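Solute-binding periplasmic protein of iron/siderophore ABC transporter (Yersinia pestis, PDB 6B2Y) probably binds chelated iron in the periplasm and hands it to an ABC transporter of the inner membrane for uptake. Local coordinates at residues P216-A224 and C231-M239; L265-Y276 and I309-L318. One frame throughout, in Å; residues are numbered along the deposited sequence.

Contact 1: residues P216-A224 and C231-M239; sequences PSVFIELRA and CGTAGKGNM
Thr233 and Ile220 meet through a hydrogen bond from side chain to backbone: Thr233 OG1 donates to Ile220 O at 2.6 Å, approaching in the carbonyl plane. With chi1 at -170° the hydroxyl lies opposite the backbone N of Thr233, which turns it to strand 217-221. Water 1 donates a hydrogen bond to the same OG1 and accepts one from Ile220 N, so threonine, able both to donate and to accept, suits this buried place. The backbones themselves share one hydrogen bond, Leu222 N to Gly232 O at 2.9 Å. Glu221 CA adds a CA-H...O contact to that oxygen, and water 2 bridges Leu222 O and Gly232 N.

Apolar contacts flank these bonds. Cys231 CB lies at the edge of the Phe219 ring, 3.9 Å from CZ. Farther along, Ile220 CD1 touches Met239 SD at 3.7 Å, the two side chains crossing nearly at right angles, while Leu222 places CD2 4.1 Å from the same sulfur and CD1 against the backbone of Thr233. A methionine, unbranched and flexible, can lay one sulfur against both branched side chains. The amide of Asn238 points its ND2 to Arg165 O.

Cys231 is joined to Cys230 by a disulfide between adjacent residues, where the short connection enters segment 231-239. The strands run at 128°, too splayed for a regular antiparallel pair; strand 217-221 belongs to a mixed, mainly parallel sheet, whereas 232-234 pairs with 260-262. A strand of one of the two five-stranded sheets is thus joined by a short loop to a small two-stranded antiparallel sheet in one lobe of a periplasmic binding protein.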
# COMPACT_ATOMS: atom_id res chain seq x y z
N PRO A 216 -12.50 -18.23 -7.93
CA PRO A 216 -11.38 -19.02 -7.40
C PRO A 216 -11.12 -18.69 -5.94
O PRO A 216 -11.25 -17.54 -5.51
CB PRO A 216 -10.21 -18.58 -8.28
CG PRO A 216 -10.55 -17.15 -8.63
CD PRO A 216 -12.05 -17.15 -8.82
N SER A 217 -10.75 -19.72 -5.17
CA SER A 217 -10.35 -19.49 -3.79
C SER A 217 -8.92 -18.97 -3.80
O SER A 217 -8.11 -19.35 -4.65
CB SER A 217 -10.47 -20.76 -2.96
OG SER A 217 -9.73 -21.83 -3.53
N VAL A 218 -8.63 -18.06 -2.88
CA VAL A 218 -7.38 -17.30 -2.91
C VAL A 218 -6.82 -17.24 -1.50
O VAL A 218 -7.54 -16.94 -0.54
CB VAL A 218 -7.58 -15.86 -3.43
CG1 VAL A 218 -6.23 -15.10 -3.44
CG2 VAL A 218 -8.24 -15.85 -4.81
N PHE A 219 -5.51 -17.47 -1.38
CA PHE A 219 -4.80 -17.18 -0.14
C PHE A 219 -3.68 -16.20 -0.45
O PHE A 219 -2.88 -16.43 -1.36
CB PHE A 219 -4.19 -18.44 0.50
CG PHE A 219 -3.46 -18.15 1.78
CD1 PHE A 219 -4.16 -17.77 2.91
CD2 PHE A 219 -2.07 -18.19 1.83
CE1 PHE A 219 -3.49 -17.47 4.09
CE2 PHE A 219 -1.41 -17.90 3.02
CZ PHE A 219 -2.12 -17.54 4.14
N ILE A 220 -3.63 -15.10 0.31
CA ILE A 220 -2.54 -14.13 0.20
C ILE A 220 -1.66 -14.24 1.45
O ILE A 220 -2.14 -14.06 2.58
CB ILE A 220 -3.04 -12.70 -0.02
CG1 ILE A 220 -1.83 -11.76 -0.23
CG2 ILE A 220 -3.88 -12.21 1.14
CD1 ILE A 220 -2.01 -10.78 -1.35
N GLU A 221 -0.38 -14.52 1.25
CA GLU A 221 0.58 -14.55 2.34
C GLU A 221 1.31 -13.21 2.33
O GLU A 221 2.15 -12.96 1.47
CB GLU A 221 1.56 -15.71 2.19
CG GLU A 221 2.38 -15.92 3.43
CD GLU A 221 3.46 -16.96 3.27
OE1 GLU A 221 4.30 -17.07 4.18
OE2 GLU A 221 3.46 -17.66 2.23
N LEU A 222 0.96 -12.34 3.28
CA LEU A 222 1.60 -11.03 3.37
C LEU A 222 3.02 -11.16 3.93
O LEU A 222 3.26 -11.86 4.91
CB LEU A 222 0.77 -10.10 4.23
CG LEU A 222 -0.62 -9.82 3.68
CD1 LEU A 222 -1.48 -9.07 4.72
CD2 LEU A 222 -0.51 -9.00 2.39
N ARG A 223 3.95 -10.42 3.32
CA ARG A 223 5.36 -10.47 3.71
C ARG A 223 5.85 -11.91 3.78
O ARG A 223 6.50 -12.32 4.74
CB ARG A 223 5.60 -9.72 5.01
CG ARG A 223 5.00 -8.32 5.01
CD ARG A 223 5.10 -7.65 6.37
NE ARG A 223 4.46 -8.44 7.41
CZ ARG A 223 5.11 -8.90 8.48
NH1 ARG A 223 4.46 -9.61 9.40
NH2 ARG A 223 6.41 -8.64 8.64
N ALA A 224 5.49 -12.69 2.76
CA ALA A 224 5.78 -14.11 2.72
C ALA A 224 7.26 -14.39 2.93
O ALA A 224 8.11 -13.77 2.30
CB ALA A 224 5.34 -14.68 1.37
N CYS A 231 2.60 -17.20 7.57
CA CYS A 231 1.29 -17.00 6.99
C CYS A 231 0.54 -15.90 7.72
O CYS A 231 -0.58 -16.11 8.22
CB CYS A 231 0.51 -18.31 6.97
SG CYS A 231 1.43 -19.84 6.45
N GLY A 232 1.15 -14.73 7.80
CA GLY A 232 0.37 -13.52 7.92
C GLY A 232 -0.49 -13.35 6.68
O GLY A 232 -0.12 -13.76 5.59
N THR A 233 -1.68 -12.78 6.87
CA THR A 233 -2.62 -12.69 5.77
C THR A 233 -3.61 -11.57 6.08
O THR A 233 -3.49 -10.87 7.10
CB THR A 233 -3.33 -14.03 5.54
OG1 THR A 233 -4.07 -13.98 4.32
CG2 THR A 233 -4.27 -14.38 6.70
N ALA A 234 -4.56 -11.38 5.17
CA ALA A 234 -5.64 -10.40 5.30
C ALA A 234 -6.96 -11.13 5.42
O ALA A 234 -7.23 -12.10 4.69
CB ALA A 234 -5.68 -9.46 4.10
N GLY A 235 -7.81 -10.66 6.34
CA GLY A 235 -9.13 -11.24 6.51
C GLY A 235 -10.24 -10.33 6.02
O GLY A 235 -10.42 -10.16 4.81
N LYS A 236 -10.99 -9.73 6.94
CA LYS A 236 -12.10 -8.84 6.58
C LYS A 236 -11.61 -7.40 6.41
O LYS A 236 -11.91 -6.50 7.20
CB LYS A 236 -13.21 -8.91 7.62
CG LYS A 236 -13.69 -10.32 7.94
CD LYS A 236 -14.20 -10.36 9.38
CE LYS A 236 -15.29 -11.41 9.54
NZ LYS A 236 -14.68 -12.76 9.51
N GLY A 237 -10.85 -7.19 5.33
CA GLY A 237 -10.29 -5.90 5.03
C GLY A 237 -8.89 -6.06 4.45
O GLY A 237 -8.53 -7.14 4.00
N ASN A 238 -8.14 -4.96 4.48
CA ASN A 238 -6.83 -4.87 3.83
C ASN A 238 -6.85 -5.54 2.46
O ASN A 238 -7.79 -5.33 1.70
CB ASN A 238 -5.77 -5.46 4.74
CG ASN A 238 -4.36 -5.03 4.33
OD1 ASN A 238 -3.61 -5.83 3.79
ND2 ASN A 238 -4.01 -3.76 4.57
N MET A 239 -5.83 -6.35 2.12
CA MET A 239 -5.77 -6.90 0.78
C MET A 239 -6.90 -7.88 0.51
O MET A 239 -7.19 -8.15 -0.66
CB MET A 239 -4.40 -7.57 0.56
CG MET A 239 -3.25 -6.59 0.51
SD MET A 239 -2.13 -7.09 -0.80
CE MET A 239 -0.64 -6.11 -0.51
O HOH W 1 -5.78 -15.14 2.24
O HOH W 2 3.93 -13.60 6.78

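Contact 2: residues L265-Y276 and I309-L318; sequences LEKVLAAKPDIY and ILGRKGINTL
The guanidinium of Arg312 meets Tyr276 at its edge: Tyr276 OH lies near the guanidinium plane, 3.2 Å from Arg312 NH2, but the angle is too poor for a hydrogen bond. Both groups instead address the carboxylate of Glu221. One guanidinium face carries Ile315 CG1, 3.7 Å above the plane and displaced toward the rim. Arg312 NE donates to Ile309 O at 3.0 Å, on a lone pair of the carbonyl; the bend at chi3 (-64°) folds the arginine back to this helix end, and the bond helps fix the rotation of its head. Ring and guanidinium planes stand 43° apart. Around the tyrosine, Leu310 CD2 approaches CE2 obliquely at 3.6 Å, and Ile315 CG2 and Leu318 CD1 also approach obliquely. An aromatic ring with a polar end suits this place, since it fills an apolar pocket yet delivers a hydroxyl to the carboxylate.

The rest is aliphatic. Leu318 sets CD2 between Leu269 CD2 and Pro273 CD, 3.8 Å from each, and crosses both side chains at about a right angle. Leu265 divides its branches: CD1 meets Ile315 CD1, while CD2 rests 3.8 Å from Gly314 CA. Glycine belongs here because a CB would collide with that methyl, and its positive phi favours it too. Gly314 O accepts from both Thr317 OG1 and Thr317 N, so both bonds span the 3-10 turn 315-317 from the residue before it.

Helix 265-271 and strand 275-280 thus pack on the loop and 3-10 turn that link helix 299-310 to helix 319-322. Val268 continues inward onto Phe219 of strand 217-221, while Tyr276 also touches Ala320 and its strand borders 326-330.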
# COMPACT_ATOMS: atom_id res chain seq x y z
N LEU A 265 -0.05 -22.54 9.06
CA LEU A 265 0.24 -23.15 7.77
C LEU A 265 -0.65 -24.36 7.51
O LEU A 265 -1.04 -24.61 6.36
CB LEU A 265 1.72 -23.54 7.68
CG LEU A 265 2.12 -24.25 6.38
CD1 LEU A 265 1.75 -23.39 5.17
CD2 LEU A 265 3.62 -24.57 6.35
N GLU A 266 -1.00 -25.11 8.56
CA GLU A 266 -1.84 -26.29 8.37
C GLU A 266 -3.21 -25.92 7.81
O GLU A 266 -3.78 -26.69 7.03
CB GLU A 266 -1.98 -27.05 9.69
CG GLU A 266 -0.66 -27.58 10.27
CD GLU A 266 0.18 -26.50 10.94
OE1 GLU A 266 1.43 -26.63 10.91
OE2 GLU A 266 -0.40 -25.53 11.49
N LYS A 267 -3.74 -24.76 8.18
CA LYS A 267 -5.05 -24.35 7.68
C LYS A 267 -4.97 -23.94 6.22
O LYS A 267 -5.87 -24.26 5.44
CB LYS A 267 -5.61 -23.22 8.54
CG LYS A 267 -6.11 -23.66 9.90
CD LYS A 267 -5.80 -22.63 10.95
CE LYS A 267 -6.61 -22.88 12.21
NZ LYS A 267 -7.97 -23.37 11.88
N VAL A 268 -3.91 -23.23 5.83
CA VAL A 268 -3.71 -22.89 4.42
C VAL A 268 -3.71 -24.15 3.58
O VAL A 268 -4.41 -24.25 2.57
CB VAL A 268 -2.42 -22.08 4.24
CG1 VAL A 268 -2.29 -21.61 2.80
CG2 VAL A 268 -2.39 -20.91 5.20
N LEU A 269 -2.92 -25.16 3.99
CA LEU A 269 -2.85 -26.40 3.23
C LEU A 269 -4.20 -27.10 3.19
O LEU A 269 -4.63 -27.57 2.13
CB LEU A 269 -1.78 -27.32 3.83
CG LEU A 269 -0.38 -26.73 3.98
CD1 LEU A 269 0.57 -27.77 4.54
CD2 LEU A 269 0.12 -26.20 2.65
N ALA A 270 -4.87 -27.18 4.34
CA ALA A 270 -6.19 -27.82 4.38
C ALA A 270 -7.21 -27.07 3.53
O ALA A 270 -8.18 -27.67 3.05
CB ALA A 270 -6.69 -27.91 5.83
N ALA A 271 -7.01 -25.77 3.33
CA ALA A 271 -7.94 -25.00 2.50
C ALA A 271 -7.74 -25.26 1.01
O ALA A 271 -8.67 -25.03 0.23
CB ALA A 271 -7.78 -23.51 2.79
N LYS A 272 -6.56 -25.72 0.60
CA LYS A 272 -6.26 -26.04 -0.79
C LYS A 272 -6.67 -24.93 -1.76
O LYS A 272 -7.44 -25.17 -2.70
CB LYS A 272 -6.91 -27.36 -1.17
CG LYS A 272 -6.81 -28.41 -0.07
CD LYS A 272 -7.31 -29.78 -0.52
CE LYS A 272 -8.69 -30.06 0.06
NZ LYS A 272 -9.54 -30.80 -0.93
N PRO A 273 -6.16 -23.71 -1.57
CA PRO A 273 -6.63 -22.58 -2.38
C PRO A 273 -6.30 -22.76 -3.85
O PRO A 273 -5.25 -23.28 -4.22
CB PRO A 273 -5.88 -21.38 -1.78
CG PRO A 273 -4.65 -21.99 -1.15
CD PRO A 273 -5.10 -23.31 -0.62
N ASP A 274 -7.21 -22.27 -4.69
CA ASP A 274 -6.98 -22.33 -6.13
C ASP A 274 -5.79 -21.48 -6.55
O ASP A 274 -5.04 -21.85 -7.46
CB ASP A 274 -8.22 -21.86 -6.89
CG ASP A 274 -9.41 -22.77 -6.67
OD1 ASP A 274 -9.21 -23.99 -6.48
OD2 ASP A 274 -10.56 -22.25 -6.71
N ILE A 275 -5.60 -20.34 -5.89
CA ILE A 275 -4.61 -19.33 -6.27
C ILE A 275 -3.82 -18.93 -5.04
O ILE A 275 -4.39 -18.77 -3.95
CB ILE A 275 -5.31 -18.11 -6.91
CG1 ILE A 275 -5.92 -18.49 -8.26
CG2 ILE A 275 -4.35 -16.93 -7.07
CD1 ILE A 275 -6.75 -17.40 -8.89
N TYR A 276 -2.50 -18.76 -5.20
CA TYR A 276 -1.60 -18.36 -4.13
C TYR A 276 -0.94 -17.05 -4.50
O TYR A 276 -0.43 -16.90 -5.62
CB TYR A 276 -0.53 -19.43 -3.84
CG TYR A 276 0.57 -18.93 -2.92
CD1 TYR A 276 0.43 -19.01 -1.55
CD2 TYR A 276 1.73 -18.37 -3.43
CE1 TYR A 276 1.42 -18.55 -0.70
CE2 TYR A 276 2.73 -17.89 -2.59
CZ TYR A 276 2.57 -18.00 -1.23
OH TYR A 276 3.55 -17.53 -0.38
N ILE A 309 10.65 -18.26 -2.82
CA ILE A 309 9.58 -18.21 -1.82
C ILE A 309 8.63 -19.39 -2.00
O ILE A 309 8.11 -19.95 -1.03
CB ILE A 309 8.85 -16.86 -1.89
CG1 ILE A 309 9.72 -15.76 -1.28
CG2 ILE A 309 7.49 -16.92 -1.18
CD1 ILE A 309 9.80 -15.86 0.23
N LEU A 310 8.40 -19.79 -3.25
CA LEU A 310 7.51 -20.91 -3.54
C LEU A 310 8.13 -22.25 -3.20
O LEU A 310 7.42 -23.26 -3.20
CB LEU A 310 7.10 -20.90 -5.01
CG LEU A 310 6.30 -19.71 -5.55
CD1 LEU A 310 6.07 -19.87 -7.03
CD2 LEU A 310 4.99 -19.59 -4.81
N GLY A 311 9.44 -22.30 -2.94
CA GLY A 311 10.12 -23.52 -2.58
C GLY A 311 10.20 -23.81 -1.10
O GLY A 311 10.86 -24.79 -0.71
N ARG A 312 9.56 -23.00 -0.26
CA ARG A 312 9.58 -23.24 1.18
C ARG A 312 8.76 -24.48 1.53
O ARG A 312 7.85 -24.88 0.81
CB ARG A 312 9.03 -22.03 1.95
CG ARG A 312 9.92 -20.81 1.98
CD ARG A 312 9.20 -19.62 2.63
NE ARG A 312 8.04 -19.21 1.83
CZ ARG A 312 6.86 -18.85 2.35
NH1 ARG A 312 6.67 -18.84 3.65
NH2 ARG A 312 5.87 -18.51 1.54
N LYS A 313 9.09 -25.08 2.67
CA LYS A 313 8.37 -26.25 3.13
C LYS A 313 6.90 -25.92 3.36
O LYS A 313 6.54 -24.79 3.70
CB LYS A 313 8.98 -26.80 4.41
CG LYS A 313 10.46 -27.15 4.30
CD LYS A 313 10.94 -27.98 5.49
CE LYS A 313 11.31 -29.42 5.08
NZ LYS A 313 10.19 -30.20 4.44
N GLY A 314 6.04 -26.93 3.18
CA GLY A 314 4.61 -26.76 3.36
C GLY A 314 3.96 -26.07 2.18
O GLY A 314 3.11 -26.65 1.51
N ILE A 315 4.39 -24.83 1.93
CA ILE A 315 3.93 -24.08 0.77
C ILE A 315 4.14 -24.86 -0.53
O ILE A 315 3.29 -24.83 -1.43
CB ILE A 315 4.63 -22.70 0.73
CG1 ILE A 315 4.36 -21.93 2.03
CG2 ILE A 315 4.25 -21.91 -0.52
CD1 ILE A 315 2.92 -21.43 2.19
N ASN A 316 5.28 -25.55 -0.66
CA ASN A 316 5.57 -26.20 -1.93
C ASN A 316 4.74 -27.47 -2.17
O ASN A 316 4.92 -28.11 -3.21
CB ASN A 316 7.07 -26.51 -2.06
CG ASN A 316 7.58 -27.46 -0.98
OD1 ASN A 316 6.81 -28.09 -0.26
ND2 ASN A 316 8.91 -27.57 -0.87
N THR A 317 3.84 -27.83 -1.26
CA THR A 317 2.89 -28.91 -1.48
C THR A 317 1.53 -28.43 -1.98
O THR A 317 0.67 -29.26 -2.29
CB THR A 317 2.71 -29.74 -0.20
OG1 THR A 317 1.92 -29.01 0.75
CG2 THR A 317 4.07 -30.09 0.44
N LEU A 318 1.32 -27.11 -2.06
CA LEU A 318 0.07 -26.55 -2.55
C LEU A 318 -0.08 -26.81 -4.04
O LEU A 318 0.84 -26.57 -4.82
CB LEU A 318 0.02 -25.04 -2.28
CG LEU A 318 -0.15 -24.56 -0.83
CD1 LEU A 318 0.27 -23.08 -0.69
CD2 LEU A 318 -1.60 -24.74 -0.39

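In the fold
Contacts 1 and 2 lie in series along the chain, their centres 12 Å apart, and meet through neighbouring strands 217-221 and 275-280 of one sheet. Their polar junction is the carboxylate of Glu221: its OE2 lies 2.6 Å from Tyr276 OH, probably a hydrogen bond, and 2.6 Å from Arg312 NH2, a salt bridge. The arginine's charge probably keeps this buried glutamate ionised. Packing joins them too, with Ala224 O 3.4 Å from Ile309 CD1. Contact 1 lies about 14 Å from the chain centre and contact 2 about 24 Å, both centre to centre. The Asn238 side chain of contact 1 is about 12 Å from a bound sodium ion.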